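PDB 2YQU: 2-oxoglutarate dehydrogenase E3 component from Thermus thermophilus, which probably uses bound FAD to oxidise the dihydrolipoyl groups of 2-oxo acid dehydrogenase complexes, passing the electrons to NAD(+). Local coordinates for residues A[48-62]-A[179-191]. Residues are numbered along the deposited sequence; the frame is centred on the assembly and turned at random.
Sequences SKALLETTERIYEAK and GLELGVVWHRLGA. With FAD (flavin-adenine dinucleotide), chain D.
Arg188 enters helix 48-62 as a knob in a hole formed by Leu52, Thr55, Glu56 and Tyr59. Its chain runs extended from CG to NE, setting the buried guanidinium against the helix backbone. NH1 donates an in-plane, nearly straight hydrogen bond to Thr55 OG1 (3.1 Å, 164°), while NH1 also lies 2.8 Å from Leu52 O. Thr55 OG1 in turn donates to Leu51 O, which fixes the hydroxyl as acceptor for the arginine. Val184 CG1 lies over one guanidinium face and Glu56 CA over the opposite one, both toward its rim. Arg188 CG makes a CH-pi contact over the Tyr59 ring, and Leu52 CD2 packs 3.7 Å from Val185 CG2.

At the flavin end, Lys49, bent at chi2 and chi3, turns NZ back to Glu181 OE2 in a 3.0 Å salt bridge, on the syn side but 25° out of the carboxylate plane. The same NZ donates to FAD N5. Glu181, of the NAD(+) site, empty in this chain, also accepts from Tyr341 N. Packing thins only at the outer Tyr59 ring, whose OH lies 3.6 Å from His187 NE2, itself bonded to Gln221 O, and at exposed Lys62.

Segments 48-62 and 179-188 cross at 37°. Leu51 and Thr54 touch helix 77-102, Val184 touches helix 208-221, and helix 177-188 connects parallel strands 169-173 and 192-196.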
loop_
_atom_site.group_PDB
_atom_site.type_symbol
_atom_site.label_atom_id
_atom_site.label_comp_id
_atom_site.label_asym_id
_atom_site.label_seq_id
_atom_site.Cartn_x
_atom_site.Cartn_y
_atom_site.Cartn_z
ATOM N N SER A 48 13.247 -4.882 -13.792
ATOM C CA SER A 48 12.476 -6.067 -13.420
ATOM C C SER A 48 11.088 -5.663 -12.947
ATOM O O SER A 48 10.105 -6.306 -13.313
ATOM C CB SER A 48 13.190 -6.936 -12.376
ATOM O OG SER A 48 13.527 -6.211 -11.209
ATOM N N LYS A 49 10.999 -4.591 -12.159
ATOM C CA LYS A 49 9.681 -4.117 -11.712
ATOM C C LYS A 49 8.854 -3.540 -12.861
ATOM O O LYS A 49 7.637 -3.709 -12.881
ATOM C CB LYS A 49 9.786 -3.154 -10.519
ATOM C CG LYS A 49 9.516 -3.844 -9.161
ATOM C CD LYS A 49 10.236 -5.211 -9.034
ATOM C CE LYS A 49 11.587 -5.125 -8.427
ATOM N NZ LYS A 49 12.368 -6.435 -8.547
ATOM N N ALA A 50 9.503 -2.899 -13.827
ATOM C CA ALA A 50 8.818 -2.446 -15.049
ATOM C C ALA A 50 8.142 -3.629 -15.750
ATOM O O ALA A 50 6.956 -3.565 -16.106
ATOM C CB ALA A 50 9.794 -1.740 -15.990
ATOM N N LEU A 51 8.874 -4.725 -15.887
ATOM C CA LEU A 51 8.357 -5.918 -16.537
ATOM C C LEU A 51 7.277 -6.578 -15.695
ATOM O O LEU A 51 6.287 -7.039 -16.226
ATOM C CB LEU A 51 9.470 -6.932 -16.817
ATOM C CG LEU A 51 10.469 -6.544 -17.917
ATOM C CD1 LEU A 51 11.499 -7.645 -18.045
ATOM C CD2 LEU A 51 9.809 -6.294 -19.263
ATOM N N LEU A 52 7.470 -6.616 -14.383
ATOM C CA LEU A 52 6.501 -7.257 -13.499
ATOM C C LEU A 52 5.165 -6.507 -13.448
ATOM O O LEU A 52 4.099 -7.129 -13.497
ATOM C CB LEU A 52 7.067 -7.397 -12.084
ATOM C CG LEU A 52 8.071 -8.544 -11.926
ATOM C CD1 LEU A 52 8.975 -8.295 -10.734
ATOM C CD2 LEU A 52 7.350 -9.891 -11.793
ATOM N N GLU A 53 5.215 -5.186 -13.326
ATOM C CA GLU A 53 3.989 -4.394 -13.217
ATOM C C GLU A 53 3.172 -4.496 -14.499
ATOM O O GLU A 53 1.959 -4.673 -14.446
ATOM C CB GLU A 53 4.304 -2.929 -12.914
ATOM C CG GLU A 53 4.818 -2.693 -11.502
ATOM C CD GLU A 53 3.721 -2.723 -10.456
ATOM O OE1 GLU A 53 3.995 -2.377 -9.296
ATOM O OE2 GLU A 53 2.573 -3.076 -10.783
ATOM N N THR A 54 3.844 -4.386 -15.641
ATOM C CA THR A 54 3.175 -4.392 -16.940
ATOM C C THR A 54 2.658 -5.769 -17.316
ATOM O O THR A 54 1.544 -5.884 -17.811
ATOM C CB THR A 54 4.095 -3.846 -18.063
ATOM O OG1 THR A 54 5.391 -4.458 -18.000
ATOM C CG2 THR A 54 4.348 -2.358 -17.879
ATOM N N THR A 55 3.452 -6.813 -17.084
ATOM C CA THR A 55 3.002 -8.167 -17.420
ATOM C C THR A 55 1.869 -8.580 -16.510
ATOM O O THR A 55 1.005 -9.341 -16.916
ATOM C CB THR A 55 4.127 -9.221 -17.354
ATOM O OG1 THR A 55 4.803 -9.161 -16.092
ATOM C CG2 THR A 55 5.188 -8.950 -18.412
ATOM N N GLU A 56 1.864 -8.079 -15.279
ATOM C CA GLU A 56 0.793 -8.419 -14.353
ATOM C C GLU A 56 -0.558 -7.955 -14.906
ATOM O O GLU A 56 -1.529 -8.699 -14.851
ATOM C CB GLU A 56 1.031 -7.805 -12.974
ATOM C CG GLU A 56 0.158 -8.410 -11.887
ATOM C CD GLU A 56 -0.872 -7.446 -11.349
ATOM O OE1 GLU A 56 -0.897 -7.228 -10.115
ATOM O OE2 GLU A 56 -1.661 -6.906 -12.155
ATOM N N ARG A 57 -0.605 -6.732 -15.431
ATOM C CA ARG A 57 -1.835 -6.183 -16.022
ATOM C C ARG A 57 -2.254 -7.003 -17.236
ATOM O O ARG A 57 -3.428 -7.326 -17.408
ATOM C CB ARG A 57 -1.632 -4.724 -16.449
ATOM C CG ARG A 57 -2.058 -3.705 -15.426
ATOM C CD ARG A 57 -1.138 -3.602 -14.255
ATOM N NE ARG A 57 -1.801 -3.861 -12.971
ATOM C CZ ARG A 57 -1.152 -4.015 -11.815
ATOM N NH1 ARG A 57 -1.838 -4.247 -10.700
ATOM N NH2 ARG A 57 0.185 -3.964 -11.763
ATOM N N ILE A 58 -1.279 -7.323 -18.075
ATOM C CA ILE A 58 -1.510 -8.137 -19.267
ATOM C C ILE A 58 -2.083 -9.500 -18.877
ATOM O O ILE A 58 -3.083 -9.944 -19.448
ATOM C CB ILE A 58 -0.195 -8.276 -20.071
ATOM C CG1 ILE A 58 0.123 -6.957 -20.761
ATOM C CG2 ILE A 58 -0.275 -9.405 -21.112
ATOM C CD1 ILE A 58 1.555 -6.816 -21.190
ATOM N N TYR A 59 -1.469 -10.136 -17.884
ATOM C CA TYR A 59 -1.846 -11.477 -17.466
ATOM C C TYR A 59 -3.278 -11.490 -16.948
ATOM O O TYR A 59 -4.047 -12.380 -17.303
ATOM C CB TYR A 59 -0.896 -11.988 -16.380
ATOM C CG TYR A 59 -1.017 -13.469 -16.063
ATOM C CD1 TYR A 59 -0.906 -14.434 -17.064
ATOM C CD2 TYR A 59 -1.224 -13.902 -14.756
ATOM C CE1 TYR A 59 -1.011 -15.797 -16.773
ATOM C CE2 TYR A 59 -1.322 -15.260 -14.452
ATOM C CZ TYR A 59 -1.215 -16.202 -15.465
ATOM O OH TYR A 59 -1.313 -17.548 -15.174
ATOM N N GLU A 60 -3.641 -10.501 -16.132
ATOM C CA GLU A 60 -4.991 -10.451 -15.555
ATOM C C GLU A 60 -6.050 -10.254 -16.641
ATOM O O GLU A 60 -7.112 -10.865 -16.578
ATOM C CB GLU A 60 -5.127 -9.343 -14.498
ATOM C CG GLU A 60 -4.359 -9.580 -13.199
ATOM C CD GLU A 60 -4.801 -10.820 -12.439
ATOM O OE1 GLU A 60 -3.923 -11.532 -11.905
ATOM O OE2 GLU A 60 -6.019 -11.088 -12.373
ATOM N N ALA A 61 -5.754 -9.411 -17.627
ATOM C CA ALA A 61 -6.675 -9.170 -18.742
ATOM C C ALA A 61 -6.844 -10.437 -19.596
ATOM O O ALA A 61 -7.931 -10.706 -20.108
ATOM C CB ALA A 61 -6.196 -8.005 -19.594
ATOM N N LYS A 62 -5.777 -11.223 -19.722
ATOM C CA LYS A 62 -5.831 -12.490 -20.458
ATOM C C LYS A 62 -6.685 -13.536 -19.736
ATOM O O LYS A 62 -7.424 -14.287 -20.372
ATOM C CB LYS A 62 -4.421 -13.043 -20.692
ATOM C CG LYS A 62 -3.662 -12.314 -21.775
ATOM C CD LYS A 62 -2.204 -12.734 -21.802
ATOM C CE LYS A 62 -1.500 -12.214 -23.051
ATOM N NZ LYS A 62 -1.939 -12.936 -24.277
ATOM N N GLY A 179 15.193 -15.090 -9.659
ATOM C CA GLY A 179 14.820 -16.071 -10.668
ATOM C C GLY A 179 13.329 -16.307 -10.721
ATOM O O GLY A 179 12.770 -16.504 -11.791
ATOM N N LEU A 180 12.689 -16.270 -9.560
ATOM C CA LEU A 180 11.251 -16.474 -9.456
ATOM C C LEU A 180 10.504 -15.323 -10.118
ATOM O O LEU A 180 9.568 -15.536 -10.888
ATOM C CB LEU A 180 10.858 -16.590 -7.986
ATOM C CG LEU A 180 9.498 -17.184 -7.652
ATOM C CD1 LEU A 180 9.269 -18.531 -8.348
ATOM C CD2 LEU A 180 9.389 -17.317 -6.137
ATOM N N GLU A 181 10.921 -14.100 -9.812
ATOM C CA GLU A 181 10.360 -12.917 -10.461
ATOM C C GLU A 181 10.461 -12.986 -11.979
ATOM O O GLU A 181 9.480 -12.751 -12.676
ATOM C CB GLU A 181 11.048 -11.650 -9.964
ATOM C CG GLU A 181 10.592 -11.216 -8.580
ATOM C CD GLU A 181 11.213 -9.910 -8.121
ATOM O OE1 GLU A 181 10.734 -9.352 -7.111
ATOM O OE2 GLU A 181 12.174 -9.429 -8.761
ATOM N N LEU A 182 11.644 -13.305 -12.495
ATOM C CA LEU A 182 11.840 -13.358 -13.942
ATOM C C LEU A 182 11.127 -14.563 -14.569
ATOM O O LEU A 182 10.630 -14.472 -15.700
ATOM C CB LEU A 182 13.339 -13.312 -14.292
ATOM C CG LEU A 182 14.041 -12.020 -13.856
ATOM C CD1 LEU A 182 15.557 -12.092 -14.077
ATOM C CD2 LEU A 182 13.470 -10.814 -14.554
ATOM N N GLY A 183 11.031 -15.658 -13.817
ATOM C CA GLY A 183 10.248 -16.817 -14.214
ATOM C C GLY A 183 8.802 -16.413 -14.442
ATOM O O GLY A 183 8.215 -16.741 -15.472
ATOM N N VAL A 184 8.247 -15.670 -13.486
ATOM C CA VAL A 184 6.857 -15.217 -13.546
ATOM C C VAL A 184 6.635 -14.254 -14.722
ATOM O O VAL A 184 5.628 -14.347 -15.406
ATOM C CB VAL A 184 6.421 -14.570 -12.208
ATOM C CG1 VAL A 184 5.141 -13.731 -12.365
ATOM C CG2 VAL A 184 6.223 -15.642 -11.147
ATOM N N VAL A 185 7.585 -13.352 -14.970
ATOM C CA VAL A 185 7.464 -12.401 -16.071
ATOM C C VAL A 185 7.182 -13.149 -17.377
ATOM O O VAL A 185 6.264 -12.801 -18.103
ATOM C CB VAL A 185 8.748 -11.556 -16.230
ATOM C CG1 VAL A 185 8.811 -10.887 -17.602
ATOM C CG2 VAL A 185 8.839 -10.507 -15.132
ATOM N N TRP A 186 7.979 -14.176 -17.656
ATOM C CA TRP A 186 7.898 -14.877 -18.938
ATOM C C TRP A 186 6.755 -15.887 -18.952
ATOM O O TRP A 186 6.136 -16.112 -20.002
ATOM C CB TRP A 186 9.262 -15.489 -19.296
ATOM C CG TRP A 186 10.267 -14.406 -19.556
ATOM C CD1 TRP A 186 11.296 -14.030 -18.741
ATOM C CD2 TRP A 186 10.282 -13.500 -20.660
ATOM N NE1 TRP A 186 11.972 -12.970 -19.293
ATOM C CE2 TRP A 186 11.367 -12.621 -20.470
ATOM C CE3 TRP A 186 9.496 -13.351 -21.809
ATOM C CZ2 TRP A 186 11.687 -11.612 -21.385
ATOM C CZ3 TRP A 186 9.810 -12.346 -22.715
ATOM C CH2 TRP A 186 10.898 -11.491 -22.499
ATOM N N HIS A 187 6.433 -16.448 -17.787
ATOM C CA HIS A 187 5.270 -17.321 -17.651
ATOM C C HIS A 187 3.980 -16.576 -18.022
ATOM O O HIS A 187 3.111 -17.114 -18.713
ATOM C CB HIS A 187 5.164 -17.873 -16.235
ATOM C CG HIS A 187 3.865 -18.560 -15.965
ATOM N ND1 HIS A 187 3.517 -19.752 -16.559
ATOM C CD2 HIS A 187 2.807 -18.194 -15.206
ATOM C CE1 HIS A 187 2.306 -20.103 -16.160
ATOM N NE2 HIS A 187 1.854 -19.174 -15.338
ATOM N N ARG A 188 3.872 -15.331 -17.568
ATOM C CA ARG A 188 2.722 -14.494 -17.889
ATOM C C ARG A 188 2.561 -14.261 -19.388
ATOM O O ARG A 188 1.456 -14.020 -19.860
ATOM C CB ARG A 188 2.853 -13.142 -17.205
ATOM C CG ARG A 188 2.662 -13.193 -15.735
ATOM C CD ARG A 188 3.118 -11.925 -15.056
ATOM N NE ARG A 188 2.754 -11.914 -13.646
ATOM C CZ ARG A 188 3.113 -10.955 -12.802
ATOM N NH1 ARG A 188 3.811 -9.913 -13.228
ATOM N NH2 ARG A 188 2.742 -11.029 -11.527
ATOM N N LEU A 189 3.673 -14.294 -20.120
ATOM C CA LEU A 189 3.668 -14.049 -21.559
ATOM C C LEU A 189 3.581 -15.337 -22.391
ATOM O O LEU A 189 3.661 -15.287 -23.620
ATOM C CB LEU A 189 4.916 -13.246 -21.941
ATOM C CG LEU A 189 5.029 -11.882 -21.238
ATOM C CD1 LEU A 189 6.259 -11.143 -21.703
ATOM C CD2 LEU A 189 3.784 -11.024 -21.455
ATOM N N GLY A 190 3.416 -16.474 -21.724
ATOM C CA GLY A 190 3.112 -17.730 -22.399
ATOM C C GLY A 190 4.189 -18.792 -22.307
ATOM O O GLY A 190 4.039 -19.881 -22.868
ATOM N N ALA A 191 5.287 -18.484 -21.620
ATOM C CA ALA A 191 6.378 -19.438 -21.466
ATOM C C ALA A 191 5.966 -20.550 -20.509
ATOM O O ALA A 191 5.291 -20.307 -19.502
ATOM C CB ALA A 191 7.646 -18.736 -20.959
HETATM P PA FAD D . 25.390 -2.201 -7.096
HETATM O O1A FAD D . 25.690 -3.498 -7.749
HETATM O O2A FAD D . 23.955 -1.716 -7.342
HETATM O O5B FAD D . 26.465 -1.117 -7.577
HETATM C C5B FAD D . 27.825 -1.466 -7.643
HETATM C C4B FAD D . 28.446 -0.632 -8.743
HETATM O O4B FAD D . 29.848 -0.648 -8.567
HETATM C C3B FAD D . 28.168 -1.187 -10.138
HETATM O O3B FAD D . 27.527 -0.212 -10.929
HETATM C C2B FAD D . 29.538 -1.524 -10.695
HETATM O O2B FAD D . 29.647 -1.201 -12.063
HETATM C C1B FAD D . 30.463 -0.677 -9.835
HETATM N N9A FAD D . 31.826 -1.173 -9.622
HETATM C C8A FAD D . 32.223 -2.386 -9.119
HETATM N N7A FAD D . 33.566 -2.400 -9.031
HETATM C C5A FAD D . 34.034 -1.210 -9.473
HETATM C C6A FAD D . 35.316 -0.685 -9.606
HETATM N N6A FAD D . 36.396 -1.305 -9.136
HETATM N N1A FAD D . 35.438 0.591 -10.093
HETATM C C2A FAD D . 34.355 1.357 -10.448
HETATM N N3A FAD D . 33.088 0.833 -10.305
HETATM C C4A FAD D . 32.948 -0.429 -9.837
HETATM N N1 FAD D . 16.950 -5.245 -4.673
HETATM C C2 FAD D . 15.856 -4.707 -4.029
HETATM O O2 FAD D . 15.966 -4.177 -2.919
HETATM N N3 FAD D . 14.622 -4.762 -4.626
HETATM C C4 FAD D . 14.464 -5.357 -5.858
HETATM O O4 FAD D . 13.393 -5.197 -6.419
HETATM C C4X FAD D . 15.559 -5.901 -6.529
HETATM N N5 FAD D . 15.410 -6.500 -7.770
HETATM C C5X FAD D . 16.528 -7.028 -8.409
HETATM C C6 FAD D . 16.373 -7.633 -9.660
HETATM C C7 FAD D . 17.487 -8.173 -10.319
HETATM C C7M FAD D . 17.299 -8.722 -11.709
HETATM C C8 FAD D . 18.746 -8.103 -9.731
HETATM C C8M FAD D . 19.994 -8.376 -10.531
HETATM C C9 FAD D . 18.897 -7.502 -8.480
HETATM C C9A FAD D . 17.789 -6.970 -7.809
HETATM N N10 FAD D . 17.928 -6.378 -6.551
HETATM C C10 FAD D . 16.813 -5.845 -5.923
HETATM C "C1'" FAD D . 19.230 -6.388 -5.791
HETATM C "C2'" FAD D . 19.898 -5.022 -5.972
HETATM O "O2'" FAD D . 20.134 -4.759 -7.347
HETATM C "C3'" FAD D . 21.182 -4.894 -5.159
HETATM O "O3'" FAD D . 20.932 -5.255 -3.814
HETATM C "C4'" FAD D . 21.701 -3.461 -5.179
HETATM O "O4'" FAD D . 21.951 -3.047 -6.501
HETATM C "C5'" FAD D . 22.957 -3.328 -4.309
HETATM O "O5'" FAD D . 23.474 -2.019 -4.398
HETATM P P FAD D . 25.051 -1.751 -4.240
HETATM O O1P FAD D . 25.297 -0.278 -4.266
HETATM O O2P FAD D . 25.622 -2.501 -3.051
HETATM O O3P FAD D . 25.752 -2.406 -5.538
#